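Local coordinates for protein DNA polymerase (Bacillus phage phi29, PDB 2PYJ) that replicates the viral genome by protein-primed, processive strand-displacement DNA synthesis and, in its natural form, proofreads with a 3'-5' exonuclease, at residues S551-P556 with D569-I574; L126-K131 with K379-L384; R289-L294 with G321-L326. The protein carries 2 engineered substitutions. One frame throughout, in Å; residues are numbered along the deposited sequence.

Contact 1: S551-P556 with D569-I574; sequences SRKMKP and DDTFTI. With EDO (1,2-ethanediol), chain B; nucleotides of chain C; nucleotides of chain A.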
loop_
_atom_site.group_PDB
_atom_site.type_symbol
_atom_site.label_atom_id
_atom_site.label_comp_id
_atom_site.label_asym_id
_atom_site.label_seq_id
_atom_site.Cartn_x
_atom_site.Cartn_y
_atom_site.Cartn_z
ATOM N N SER G 551 -2.834 12.638 -23.314
ATOM C CA SER G 551 -1.523 12.952 -22.676
ATOM C C SER G 551 -1.488 14.380 -22.146
ATOM O O SER G 551 -1.964 15.292 -22.799
ATOM C CB SER G 551 -0.359 12.752 -23.650
ATOM O OG SER G 551 0.903 12.869 -22.985
ATOM N N ARG G 552 -0.934 14.548 -20.944
ATOM C CA ARG G 552 -0.778 15.859 -20.307
ATOM C C ARG G 552 0.581 15.909 -19.628
ATOM O O ARG G 552 0.941 14.987 -18.911
ATOM C CB ARG G 552 -1.875 16.114 -19.259
ATOM C CG ARG G 552 -3.288 16.176 -19.789
ATOM C CD ARG G 552 -3.476 17.393 -20.641
ATOM N NE ARG G 552 -4.846 17.645 -21.032
ATOM C CZ ARG G 552 -5.465 17.045 -22.053
ATOM N NH1 ARG G 552 -4.862 16.087 -22.748
ATOM N NH2 ARG G 552 -6.705 17.376 -22.350
ATOM N N LYS G 553 1.329 16.985 -19.861
ATOM C CA LYS G 553 2.621 17.208 -19.175
ATOM C C LYS G 553 2.400 17.976 -17.863
ATOM O O LYS G 553 2.788 19.131 -17.718
ATOM C CB LYS G 553 3.607 17.958 -20.080
ATOM C CG LYS G 553 5.042 17.950 -19.579
ATOM C CD LYS G 553 5.946 18.421 -20.674
ATOM C CE LYS G 553 7.332 18.707 -20.204
ATOM N NZ LYS G 553 8.079 19.324 -21.342
ATOM N N MET G 554 1.757 17.311 -16.923
ATOM C CA MET G 554 1.297 17.945 -15.695
ATOM C C MET G 554 1.402 16.992 -14.511
ATOM O O MET G 554 0.758 17.197 -13.507
ATOM C CB MET G 554 -0.152 18.406 -15.854
ATOM C CG MET G 554 -0.382 19.394 -16.989
ATOM S SD MET G 554 -2.121 19.677 -17.297
ATOM C CE MET G 554 -2.096 20.691 -18.783
ATOM N N LYS G 555 2.220 15.950 -14.650
ATOM C CA LYS G 555 2.400 14.954 -13.598
ATOM C C LYS G 555 3.647 15.317 -12.799
ATOM O O LYS G 555 4.738 15.321 -13.354
ATOM C CB LYS G 555 2.557 13.562 -14.208
ATOM C CG LYS G 555 2.852 12.459 -13.183
ATOM C CD LYS G 555 2.474 11.094 -13.725
ATOM C CE LYS G 555 2.923 9.977 -12.803
ATOM N NZ LYS G 555 2.416 8.638 -13.229
ATOM N N PRO G 556 3.488 15.646 -11.495
ATOM C CA PRO G 556 4.672 15.984 -10.705
ATOM C C PRO G 556 5.604 14.777 -10.563
ATOM O O PRO G 556 5.139 13.667 -10.281
ATOM C CB PRO G 556 4.092 16.387 -9.339
ATOM C CG PRO G 556 2.635 16.645 -9.588
ATOM C CD PRO G 556 2.258 15.717 -10.694
ATOM N N ASP G 569 7.556 18.771 -13.837
ATOM C CA ASP G 569 6.407 18.168 -14.553
ATOM C C ASP G 569 6.833 17.182 -15.634
ATOM O O ASP G 569 7.655 17.478 -16.493
ATOM C CB ASP G 569 5.459 19.238 -15.120
ATOM C CG ASP G 569 4.509 19.800 -14.058
ATOM O OD1 ASP G 569 4.074 19.037 -13.162
ATOM O OD2 ASP G 569 4.197 21.000 -14.123
ATOM N N ASP G 570 6.252 15.998 -15.539
ATOM C CA ASP G 570 6.474 14.866 -16.434
ATOM C C ASP G 570 5.153 14.658 -17.196
ATOM O O ASP G 570 4.161 15.278 -16.863
ATOM C CB ASP G 570 6.782 13.638 -15.548
ATOM C CG ASP G 570 7.339 12.452 -16.311
ATOM O OD1 ASP G 570 7.729 12.588 -17.481
ATOM O OD2 ASP G 570 7.382 11.352 -15.710
ATOM N N THR G 571 5.144 13.786 -18.204
ATOM C CA THR G 571 3.902 13.408 -18.873
ATOM C C THR G 571 3.258 12.163 -18.248
ATOM O O THR G 571 3.931 11.349 -17.619
ATOM C CB THR G 571 4.110 13.128 -20.392
ATOM O OG1 THR G 571 5.144 12.145 -20.567
ATOM C CG2 THR G 571 4.460 14.409 -21.150
ATOM N N PHE G 572 1.938 12.066 -18.409
ATOM C CA PHE G 572 1.190 10.807 -18.295
ATOM C C PHE G 572 0.355 10.676 -19.582
ATOM O O PHE G 572 -0.452 11.548 -19.908
ATOM C CB PHE G 572 0.246 10.782 -17.101
ATOM C CG PHE G 572 -0.585 9.502 -17.006
ATOM C CD1 PHE G 572 -0.129 8.419 -16.267
ATOM C CD2 PHE G 572 -1.813 9.389 -17.669
ATOM C CE1 PHE G 572 -0.881 7.241 -16.169
ATOM C CE2 PHE G 572 -2.565 8.218 -17.579
ATOM C CZ PHE G 572 -2.093 7.142 -16.833
ATOM N N THR G 573 0.562 9.572 -20.273
ATOM C CA THR G 573 -0.074 9.286 -21.530
ATOM C C THR G 573 -0.778 7.947 -21.399
ATOM O O THR G 573 -0.173 6.961 -20.970
ATOM C CB THR G 573 0.995 9.175 -22.644
ATOM O OG1 THR G 573 1.787 10.371 -22.674
ATOM C CG2 THR G 573 0.359 8.940 -24.021
ATOM N N ILE G 574 -2.052 7.903 -21.775
ATOM C CA ILE G 574 -2.758 6.620 -21.881
ATOM C C ILE G 574 -2.263 5.926 -23.140
ATOM O O ILE G 574 -2.715 6.215 -24.254
ATOM C CB ILE G 574 -4.288 6.769 -21.915
ATOM C CG1 ILE G 574 -4.767 7.555 -20.678
ATOM C CG2 ILE G 574 -4.946 5.354 -21.961
ATOM C CD1 ILE G 574 -6.273 7.843 -20.621
HETATM C C1 EDO B . -3.048 14.257 -25.870
HETATM O O1 EDO B . -4.202 14.461 -25.040
HETATM C C2 EDO B . -2.787 15.530 -26.597
HETATM O O2 EDO B . -3.983 16.317 -26.512
ATOM P P DA C 11 4.180 8.529 -20.668
ATOM O OP1 DA C 11 3.732 9.894 -20.886
ATOM O OP2 DA C 11 4.181 7.588 -21.810
ATOM O "O5'" DA C 11 5.682 8.527 -20.058
ATOM C "C5'" DA C 11 6.045 9.320 -18.934
ATOM C "C4'" DA C 11 7.553 9.294 -18.730
ATOM O "O4'" DA C 11 7.855 8.095 -17.977
ATOM C "C3'" DA C 11 8.412 9.243 -20.011
ATOM O "O3'" DA C 11 9.580 10.042 -19.890
ATOM C "C2'" DA C 11 8.774 7.771 -20.120
ATOM C "C1'" DA C 11 8.891 7.411 -18.636
ATOM N N9 DA C 11 8.814 5.981 -18.347
ATOM C C8 DA C 11 8.003 5.037 -18.913
ATOM N N7 DA C 11 8.199 3.828 -18.451
ATOM C C5 DA C 11 9.199 3.993 -17.496
ATOM C C6 DA C 11 9.863 3.090 -16.635
ATOM N N6 DA C 11 9.602 1.767 -16.576
ATOM N N1 DA C 11 10.816 3.600 -15.827
ATOM C C2 DA C 11 11.091 4.909 -15.866
ATOM N N3 DA C 11 10.534 5.850 -16.631
ATOM C C4 DA C 11 9.588 5.316 -17.425
ATOM P P DC C 10 0.406 3.104 -19.695
ATOM O OP1 DC C 10 -0.590 3.779 -20.521
ATOM O OP2 DC C 10 1.184 1.994 -20.286
ATOM O "O5'" DC C 10 1.450 4.178 -19.108
ATOM C "C5'" DC C 10 0.964 5.375 -18.499
ATOM C "C4'" DC C 10 2.121 6.310 -18.240
ATOM O "O4'" DC C 10 2.910 5.717 -17.182
ATOM C "C3'" DC C 10 3.056 6.528 -19.424
ATOM O "O3'" DC C 10 3.362 7.923 -19.483
ATOM C "C2'" DC C 10 4.270 5.649 -19.111
ATOM C "C1'" DC C 10 4.271 5.632 -17.588
ATOM N N1 DC C 10 4.865 4.402 -16.974
ATOM C C2 DC C 10 5.878 4.507 -15.990
ATOM O O2 DC C 10 6.288 5.602 -15.633
ATOM N N3 DC C 10 6.383 3.374 -15.462
ATOM C C4 DC C 10 5.947 2.170 -15.848
ATOM N N4 DC C 10 6.498 1.095 -15.301
ATOM C C5 DC C 10 4.931 2.029 -16.849
ATOM C C6 DC C 10 4.426 3.160 -17.363
ATOM P P DT A 7 5.650 8.697 -5.991
ATOM O OP1 DT A 7 5.442 9.949 -5.257
ATOM O OP2 DT A 7 6.007 7.468 -5.277
ATOM O "O5'" DT A 7 4.350 8.390 -6.866
ATOM C "C5'" DT A 7 3.863 9.389 -7.760
ATOM C "C4'" DT A 7 2.800 8.887 -8.701
ATOM O "O4'" DT A 7 3.359 7.886 -9.580
ATOM C "C3'" DT A 7 1.573 8.234 -8.075
ATOM O "O3'" DT A 7 0.638 9.216 -7.729
ATOM C "C2'" DT A 7 1.055 7.385 -9.229
ATOM C "C1'" DT A 7 2.345 6.917 -9.850
ATOM N N1 DT A 7 2.812 5.556 -9.390
ATOM C C2 DT A 7 2.207 4.451 -9.953
ATOM O O2 DT A 7 1.314 4.518 -10.779
ATOM N N3 DT A 7 2.696 3.249 -9.513
ATOM C C4 DT A 7 3.695 3.037 -8.599
ATOM O O4 DT A 7 4.050 1.909 -8.308
ATOM C C5 DT A 7 4.284 4.220 -8.020
ATOM C C7 DT A 7 5.384 4.099 -7.004
ATOM C C6 DT A 7 3.826 5.414 -8.437
HETATM O O HOH W 1 3.623 9.010 -16.069
#

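Contact 2: L126-K131 with K379-L384; sequences LPFPVK and KQLAKL. With DGT (2'-deoxyguanosine-5'-triphosphate), chain T; EDO (1,2-ethanediol), chain D.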
loop_
_atom_site.group_PDB
_atom_site.type_symbol
_atom_site.label_atom_id
_atom_site.label_comp_id
_atom_site.label_asym_id
_atom_site.label_seq_id
_atom_site.Cartn_x
_atom_site.Cartn_y
_atom_site.Cartn_z
ATOM N N LEU G 126 1.018 7.548 9.932
ATOM C CA LEU G 126 -0.107 8.445 9.651
ATOM C C LEU G 126 -0.078 8.863 8.178
ATOM O O LEU G 126 0.331 9.992 7.839
ATOM C CB LEU G 126 -0.022 9.680 10.539
ATOM C CG LEU G 126 -0.001 9.495 12.062
ATOM C CD1 LEU G 126 0.579 10.743 12.741
ATOM C CD2 LEU G 126 -1.385 9.177 12.598
ATOM N N PRO G 127 -0.492 7.957 7.281
ATOM C CA PRO G 127 -0.356 8.198 5.840
ATOM C C PRO G 127 -1.438 9.130 5.257
ATOM O O PRO G 127 -2.177 8.738 4.360
ATOM C CB PRO G 127 -0.468 6.788 5.257
ATOM C CG PRO G 127 -1.381 6.095 6.187
ATOM C CD PRO G 127 -1.102 6.643 7.557
ATOM N N PHE G 128 -1.484 10.361 5.765
ATOM C CA PHE G 128 -2.457 11.381 5.354
ATOM C C PHE G 128 -1.739 12.726 5.315
ATOM O O PHE G 128 -0.693 12.881 5.966
ATOM C CB PHE G 128 -3.613 11.453 6.366
ATOM C CG PHE G 128 -4.109 10.103 6.819
ATOM C CD1 PHE G 128 -3.747 9.592 8.063
ATOM C CD2 PHE G 128 -4.910 9.331 5.993
ATOM C CE1 PHE G 128 -4.190 8.336 8.474
ATOM C CE2 PHE G 128 -5.360 8.070 6.412
ATOM C CZ PHE G 128 -4.986 7.582 7.647
ATOM N N PRO G 129 -2.282 13.712 4.567
ATOM C CA PRO G 129 -1.764 15.086 4.714
ATOM C C PRO G 129 -1.956 15.652 6.126
ATOM O O PRO G 129 -2.876 15.240 6.854
ATOM C CB PRO G 129 -2.601 15.887 3.703
ATOM C CG PRO G 129 -3.080 14.866 2.720
ATOM C CD PRO G 129 -3.327 13.640 3.534
ATOM N N VAL G 130 -1.096 16.603 6.497
ATOM C CA VAL G 130 -1.134 17.210 7.830
ATOM C C VAL G 130 -2.495 17.814 8.168
ATOM O O VAL G 130 -2.976 17.660 9.289
ATOM C CB VAL G 130 -0.001 18.282 8.026
ATOM C CG1 VAL G 130 -0.156 18.982 9.362
ATOM C CG2 VAL G 130 1.362 17.630 7.953
ATOM N N LYS G 131 -3.114 18.503 7.207
ATOM C CA LYS G 131 -4.403 19.139 7.448
ATOM C C LYS G 131 -5.514 18.108 7.708
ATOM O O LYS G 131 -6.410 18.354 8.516
ATOM C CB LYS G 131 -4.785 20.078 6.304
ATOM C CG LYS G 131 -3.906 21.335 6.250
ATOM C CD LYS G 131 -4.685 22.601 5.960
ATOM C CE LYS G 131 -3.837 23.840 6.295
ATOM N NZ LYS G 131 -4.637 25.064 6.327
ATOM N N LYS G 379 -10.997 5.760 10.527
ATOM C CA LYS G 379 -11.529 4.600 9.823
ATOM C C LYS G 379 -10.473 3.982 8.909
ATOM O O LYS G 379 -10.246 2.765 8.924
ATOM C CB LYS G 379 -12.763 4.998 9.006
ATOM C CG LYS G 379 -13.363 3.854 8.189
ATOM C CD LYS G 379 -14.205 4.381 7.024
ATOM C CE LYS G 379 -15.671 4.139 7.211
ATOM N NZ LYS G 379 -16.108 2.871 6.539
ATOM N N GLN G 380 -9.832 4.831 8.109
ATOM C CA GLN G 380 -8.774 4.398 7.195
ATOM C C GLN G 380 -7.592 3.729 7.907
ATOM O O GLN G 380 -6.954 2.835 7.352
ATOM C CB GLN G 380 -8.275 5.589 6.360
ATOM C CG GLN G 380 -9.310 6.098 5.353
ATOM C CD GLN G 380 -9.114 7.567 4.957
ATOM O OE1 GLN G 380 -7.994 8.059 4.889
ATOM N NE2 GLN G 380 -10.217 8.263 4.695
ATOM N N LEU G 381 -7.287 4.177 9.124
ATOM C CA LEU G 381 -6.204 3.568 9.906
ATOM C C LEU G 381 -6.588 2.158 10.346
ATOM O O LEU G 381 -5.784 1.242 10.260
ATOM C CB LEU G 381 -5.809 4.447 11.114
ATOM C CG LEU G 381 -4.795 5.570 10.792
ATOM C CD1 LEU G 381 -4.695 6.600 11.912
ATOM C CD2 LEU G 381 -3.401 4.990 10.458
ATOM N N ALA G 382 -7.826 2.004 10.810
ATOM C CA ALA G 382 -8.378 0.688 11.229
ATOM C C ALA G 382 -8.360 -0.297 10.064
ATOM O O ALA G 382 -7.968 -1.455 10.211
ATOM C CB ALA G 382 -9.782 0.881 11.740
ATOM N N LYS G 383 -8.788 0.181 8.895
ATOM C CA LYS G 383 -8.707 -0.573 7.636
ATOM C C LYS G 383 -7.273 -1.032 7.339
ATOM O O LYS G 383 -7.046 -2.178 6.946
ATOM C CB LYS G 383 -9.248 0.288 6.482
ATOM C CG LYS G 383 -9.012 -0.274 5.079
ATOM C CD LYS G 383 -9.753 0.550 4.053
ATOM C CE LYS G 383 -9.340 0.204 2.644
ATOM N NZ LYS G 383 -10.323 0.775 1.656
ATOM N N LEU G 384 -6.311 -0.126 7.537
ATOM C CA LEU G 384 -4.910 -0.426 7.316
ATOM C C LEU G 384 -4.367 -1.466 8.317
ATOM O O LEU G 384 -3.561 -2.308 7.944
ATOM C CB LEU G 384 -4.066 0.864 7.353
ATOM C CG LEU G 384 -2.548 0.780 7.125
ATOM C CD1 LEU G 384 -2.197 0.086 5.823
ATOM C CD2 LEU G 384 -1.925 2.182 7.180
HETATM P PG DGT T . -13.483 -1.321 2.345
HETATM O O1G DGT T . -12.827 0.032 2.467
HETATM O O2G DGT T . -14.569 -1.503 3.370
HETATM O O3G DGT T . -13.837 -1.864 0.934
HETATM O O3B DGT T . -12.279 -2.288 2.845
HETATM P PB DGT T . -11.378 -3.253 1.901
HETATM O O1B DGT T . -10.360 -3.897 2.809
HETATM O O2B DGT T . -12.276 -4.039 0.940
HETATM O O3A DGT T . -10.516 -2.204 1.009
HETATM P PA DGT T . -10.571 -2.120 -0.600
HETATM O O1A DGT T . -9.927 -0.762 -0.926
HETATM O O2A DGT T . -11.975 -2.516 -1.153
HETATM O "O5'" DGT T . -9.451 -3.173 -1.010
HETATM C "C5'" DGT T . -9.757 -4.528 -1.266
HETATM C "C4'" DGT T . -8.632 -5.400 -0.771
HETATM O "O4'" DGT T . -7.371 -5.093 -1.424
HETATM C "C3'" DGT T . -8.355 -5.310 0.727
HETATM O "O3'" DGT T . -9.265 -6.064 1.550
HETATM C "C2'" DGT T . -6.965 -5.887 0.775
HETATM C "C1'" DGT T . -6.323 -5.318 -0.496
HETATM N N9 DGT T . -5.737 -4.040 -0.065
HETATM C C8 DGT T . -6.254 -2.788 -0.182
HETATM N N7 DGT T . -5.409 -1.892 0.397
HETATM C C5 DGT T . -4.364 -2.578 0.882
HETATM C C6 DGT T . -3.120 -2.259 1.605
HETATM O O6 DGT T . -2.821 -1.090 1.914
HETATM N N1 DGT T . -2.310 -3.262 1.945
HETATM C C2 DGT T . -2.576 -4.549 1.650
HETATM N N2 DGT T . -1.684 -5.482 2.030
HETATM N N3 DGT T . -3.710 -4.922 0.976
HETATM C C4 DGT T . -4.604 -3.982 0.591
HETATM C C1 EDO D . -7.945 4.545 2.294
HETATM O O1 EDO D . -7.335 3.572 3.147
HETATM C C2 EDO D . -9.157 3.927 1.601
HETATM O O2 EDO D . -10.140 3.546 2.565
#

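Contact 3: R289-L294 with G321-L326; sequences RCEFEL and GEIADL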
loop_
_atom_site.group_PDB
_atom_site.type_symbol
_atom_site.label_atom_id
_atom_site.label_comp_id
_atom_site.label_asym_id
_atom_site.label_seq_id
_atom_site.Cartn_x
_atom_site.Cartn_y
_atom_site.Cartn_z
ATOM N N ARG G 289 1.944 -28.791 -14.928
ATOM C CA ARG G 289 2.085 -28.304 -16.290
ATOM C C ARG G 289 0.856 -28.785 -17.057
ATOM O O ARG G 289 0.472 -29.949 -16.940
ATOM C CB ARG G 289 3.369 -28.821 -16.934
ATOM C CG ARG G 289 4.626 -28.033 -16.534
ATOM C CD ARG G 289 5.874 -28.538 -17.268
ATOM N NE ARG G 289 6.385 -29.784 -16.690
ATOM C CZ ARG G 289 7.280 -29.860 -15.698
ATOM N NH1 ARG G 289 7.793 -28.760 -15.149
ATOM N NH2 ARG G 289 7.667 -31.053 -15.251
ATOM N N CYS G 290 0.221 -27.881 -17.808
ATOM C CA CYS G 290 -0.979 -28.222 -18.572
ATOM C C CYS G 290 -1.194 -27.309 -19.772
ATOM O O CYS G 290 -0.459 -26.331 -19.984
ATOM C CB CYS G 290 -2.227 -28.164 -17.663
ATOM S SG CYS G 290 -2.718 -26.467 -17.171
ATOM N N GLU G 291 -2.192 -27.663 -20.570
ATOM C CA GLU G 291 -2.773 -26.763 -21.567
ATOM C C GLU G 291 -4.223 -26.556 -21.175
ATOM O O GLU G 291 -4.770 -27.363 -20.431
ATOM C CB GLU G 291 -2.644 -27.355 -22.959
ATOM C CG GLU G 291 -1.208 -27.727 -23.289
ATOM C CD GLU G 291 -1.029 -28.193 -24.695
ATOM O OE1 GLU G 291 -0.720 -29.381 -24.877
ATOM O OE2 GLU G 291 -1.192 -27.381 -25.617
ATOM N N PHE G 292 -4.841 -25.473 -21.637
ATOM C CA PHE G 292 -6.222 -25.169 -21.240
ATOM C C PHE G 292 -6.995 -24.390 -22.290
ATOM O O PHE G 292 -6.412 -23.724 -23.126
ATOM C CB PHE G 292 -6.267 -24.423 -19.888
ATOM C CG PHE G 292 -5.437 -23.153 -19.862
ATOM C CD1 PHE G 292 -5.956 -21.953 -20.361
ATOM C CD2 PHE G 292 -4.139 -23.161 -19.334
ATOM C CE1 PHE G 292 -5.191 -20.786 -20.340
ATOM C CE2 PHE G 292 -3.379 -22.009 -19.313
ATOM C CZ PHE G 292 -3.904 -20.819 -19.820
ATOM N N GLU G 293 -8.323 -24.509 -22.227
ATOM C CA GLU G 293 -9.246 -23.732 -23.047
ATOM C C GLU G 293 -10.401 -23.282 -22.171
ATOM O O GLU G 293 -10.980 -24.095 -21.452
ATOM C CB GLU G 293 -9.797 -24.573 -24.209
ATOM C CG GLU G 293 -8.787 -24.886 -25.303
ATOM C CD GLU G 293 -8.323 -23.658 -26.071
ATOM O OE1 GLU G 293 -9.080 -22.664 -26.157
ATOM O OE2 GLU G 293 -7.199 -23.698 -26.605
ATOM N N LEU G 294 -10.738 -21.993 -22.238
ATOM C CA LEU G 294 -11.876 -21.427 -21.494
ATOM C C LEU G 294 -13.194 -22.073 -21.908
ATOM O O LEU G 294 -13.454 -22.229 -23.103
ATOM C CB LEU G 294 -11.974 -19.919 -21.749
ATOM C CG LEU G 294 -12.965 -19.112 -20.911
ATOM C CD1 LEU G 294 -12.598 -19.139 -19.428
ATOM C CD2 LEU G 294 -13.018 -17.675 -21.418
ATOM N N GLY G 321 -1.128 -23.181 -27.429
ATOM C CA GLY G 321 -0.076 -24.059 -27.932
ATOM C C GLY G 321 1.229 -24.088 -27.131
ATOM O O GLY G 321 2.164 -24.815 -27.490
ATOM N N GLU G 322 1.303 -23.317 -26.054
ATOM C CA GLU G 322 2.412 -23.437 -25.109
ATOM C C GLU G 322 1.937 -24.149 -23.834
ATOM O O GLU G 322 0.730 -24.205 -23.561
ATOM C CB GLU G 322 2.995 -22.060 -24.774
ATOM C CG GLU G 322 3.457 -21.254 -25.995
ATOM C CD GLU G 322 4.594 -21.898 -26.745
ATOM O OE1 GLU G 322 5.454 -22.558 -26.110
ATOM O OE2 GLU G 322 4.647 -21.747 -27.984
ATOM N N ILE G 323 2.889 -24.694 -23.068
ATOM C CA ILE G 323 2.574 -25.422 -21.823
ATOM C C ILE G 323 2.616 -24.475 -20.632
ATOM O O ILE G 323 3.664 -23.862 -20.351
ATOM C CB ILE G 323 3.567 -26.599 -21.555
ATOM C CG1 ILE G 323 3.798 -27.442 -22.821
ATOM C CG2 ILE G 323 3.090 -27.471 -20.353
ATOM C CD1 ILE G 323 2.536 -28.013 -23.448
ATOM N N ALA G 324 1.486 -24.334 -19.942
ATOM C CA ALA G 324 1.422 -23.494 -18.759
ATOM C C ALA G 324 2.000 -24.247 -17.573
ATOM O O ALA G 324 1.550 -25.349 -17.237
ATOM C CB ALA G 324 -0.006 -23.059 -18.481
ATOM N N ASP G 325 2.999 -23.635 -16.945
ATOM C CA ASP G 325 3.716 -24.230 -15.833
ATOM C C ASP G 325 3.358 -23.443 -14.577
ATOM O O ASP G 325 3.865 -22.344 -14.357
ATOM C CB ASP G 325 5.237 -24.203 -16.118
ATOM C CG ASP G 325 6.043 -25.016 -15.113
ATOM O OD1 ASP G 325 5.739 -24.968 -13.906
ATOM O OD2 ASP G 325 6.988 -25.698 -15.536
ATOM N N LEU G 326 2.492 -24.027 -13.743
ATOM C CA LEU G 326 1.803 -23.282 -12.684
ATOM C C LEU G 326 1.908 -23.931 -11.313
ATOM O O LEU G 326 1.822 -25.158 -11.192
ATOM C CB LEU G 326 0.315 -23.130 -13.045
ATOM C CG LEU G 326 -0.000 -22.618 -14.454
ATOM C CD1 LEU G 326 -1.481 -22.803 -14.785
ATOM C CD2 LEU G 326 0.422 -21.168 -14.617
HETATM O O HOH W 2 -1.797 -24.866 -25.405
#

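Contact 1: S551-P556 with D569-I574
K555 reaches from its strand across D570 and F572 to the DNA. Its CB rests 3.5 Å from D570 O, CD meets F572 CB, CE nears O4' of DT7 of chain A, and NZ arrives at the edge of the F572 ring, 4.0 Å from CD1. With CG opposite the backbone N (chi1 176°), the extended chain carries the ammonium along F572 to the DNA side, where NZ bonds G532 O and a water that donates to T571 O. In the backbone, K555 N bonds D570 O, and D570 N returns to K555 O at 2.7 Å. The two strands form the antiparallel hairpin 551-561/564-573, broken by a classic beta bulge in which M554 and K555 both face D570; the inverse gamma turn at K553 bends the chain just before it. The second strand belongs to the C-terminal region that binds DNA and the terminal protein. Beyond the bulge R552 and F572 exchange a second pair of backbone bonds. On the other face S551 OG donates to T573 OG1 (2.7 Å), and T573 OG1 in turn donates a hydrogen bond to OP1 of DA11 of chain C. T571 OG1, held between its backbone N and carbonyl carbon (chi1 54°), donates to the same OP1, at 2.7 Å, so two threonine hydroxyls grip one phosphate oxygen. F572 CE1 touches the sugar of DC10 of chain C, 3.5 Å from C5'.

Contact 2: L126-K131 with K379-L384
The F128 ring receives L381 CG at its edge, in the ring plane, 3.7 Å from CE1, while P127 CG of its own segment covers one face, offset toward the rim. Q380 comes in obliquely: its OE1 lies 3.0 Å from F128 CE2, and the amide plane is turned 57° from the ring. That oxygen also accepts a hydrogen bond from K132 NZ, so the polar end of Q380 is tied to the exonuclease side. Q380 CB also touches CE2 of F128, at 3.8 Å. The ring reaches the helix because F128 CG stands opposite its carbonyl carbon (chi1 -43°), beside the backbone N.

Apart from Q380, the contact is apolar. L381 CD2 meets P127 CD at 4.1 Å, and L384 CD2 meets P127 CG at the same distance; L126 CD2 adds a looser touch on L381 CD1. No hydrogen bond joins the two segments. P127 centres an inverse gamma turn, closed by F128 N on L126 O, that presents proline and phenylalanine together to the helix. F128 O is held by H61 NE2.

K383, on the same helix, extends its chain to the incoming nucleotide, where NZ bonds O1G of the 2'-deoxyguanosine triphosphate at 2.7 Å and O1A at 3.0 Å. L384 CD1 approaches the guanine O6 of that nucleotide; the L384 side chain also packs on a cytosine base of the DNA. K383 probably takes part in nucleotide selection, and L384 probably positions the templating nucleotide. The exonuclease segment 126-131, with P129 as N-cap residue of helix 130-137, thus abuts the nucleotide-binding fingers helix 376-393 of a family B polymerase, joining the proofreading and polymerisation parts of the chain beside the triphosphate pocket.

Contact 3: R289-L294 with G321-L326
R289-L294 and the strand starting at A324 run antiparallel, with C290 and A324 as a hydrogen-bonded pair: C290 N bonds A324 O at 2.9 Å and A324 N bonds C290 O at 2.8 Å. Strand 283-294 lies between strands 324-329 and 340-356 of an antiparallel sheet in the polymerisation region. The R289 and D325 side chains run alongside one another on one face. R289 NH1 makes a salt bridge with D325 OD2 (3.2 Å); OD2 lies in the guanidinium plane, whereas NH1 meets it from above the carboxylate plane, the two planes being 69° apart. A sharp bend at chi3 (-77°) turns the guanidinium so that NH1 reaches D325 while NE pairs with E346 of strand 340-356; D325 OD1 is taken by H287. I323 CG2 packs on R289 CB, and its CD1 touches E291 CG at 3.8 Å. On the other face A324 CB meets the edge of the F292 ring, 3.6 Å from CE2. A water links E291 OE2 (2.6 Å) with G321 N and E322 O. Because R289 has one carboxylate on each neighbouring strand, its charge is probably well balanced, and the salt bridges join all three strands on one face.

The three contacts occupy separate parts of the polymerase and none touches another. Contact 2 borders the polymerisation site: its helix 376-393 holds the triphosphate, and its Q380 side chain is about 12 Å from the bound manganese and about 13 Å from the magnesium. Contact 1 sits on the C-terminal hairpin, about 27 Å from contact 2 between centres, and touches the DNA backbone rather than the triphosphate. Contact 3 is remote from both, about 43 Å from contact 2 and about 39 Å from contact 1 between centres, and its nearest atom is about 11 Å from the nucleic acid. In sequence, contact 3 is nested within the loop closed by contact 2.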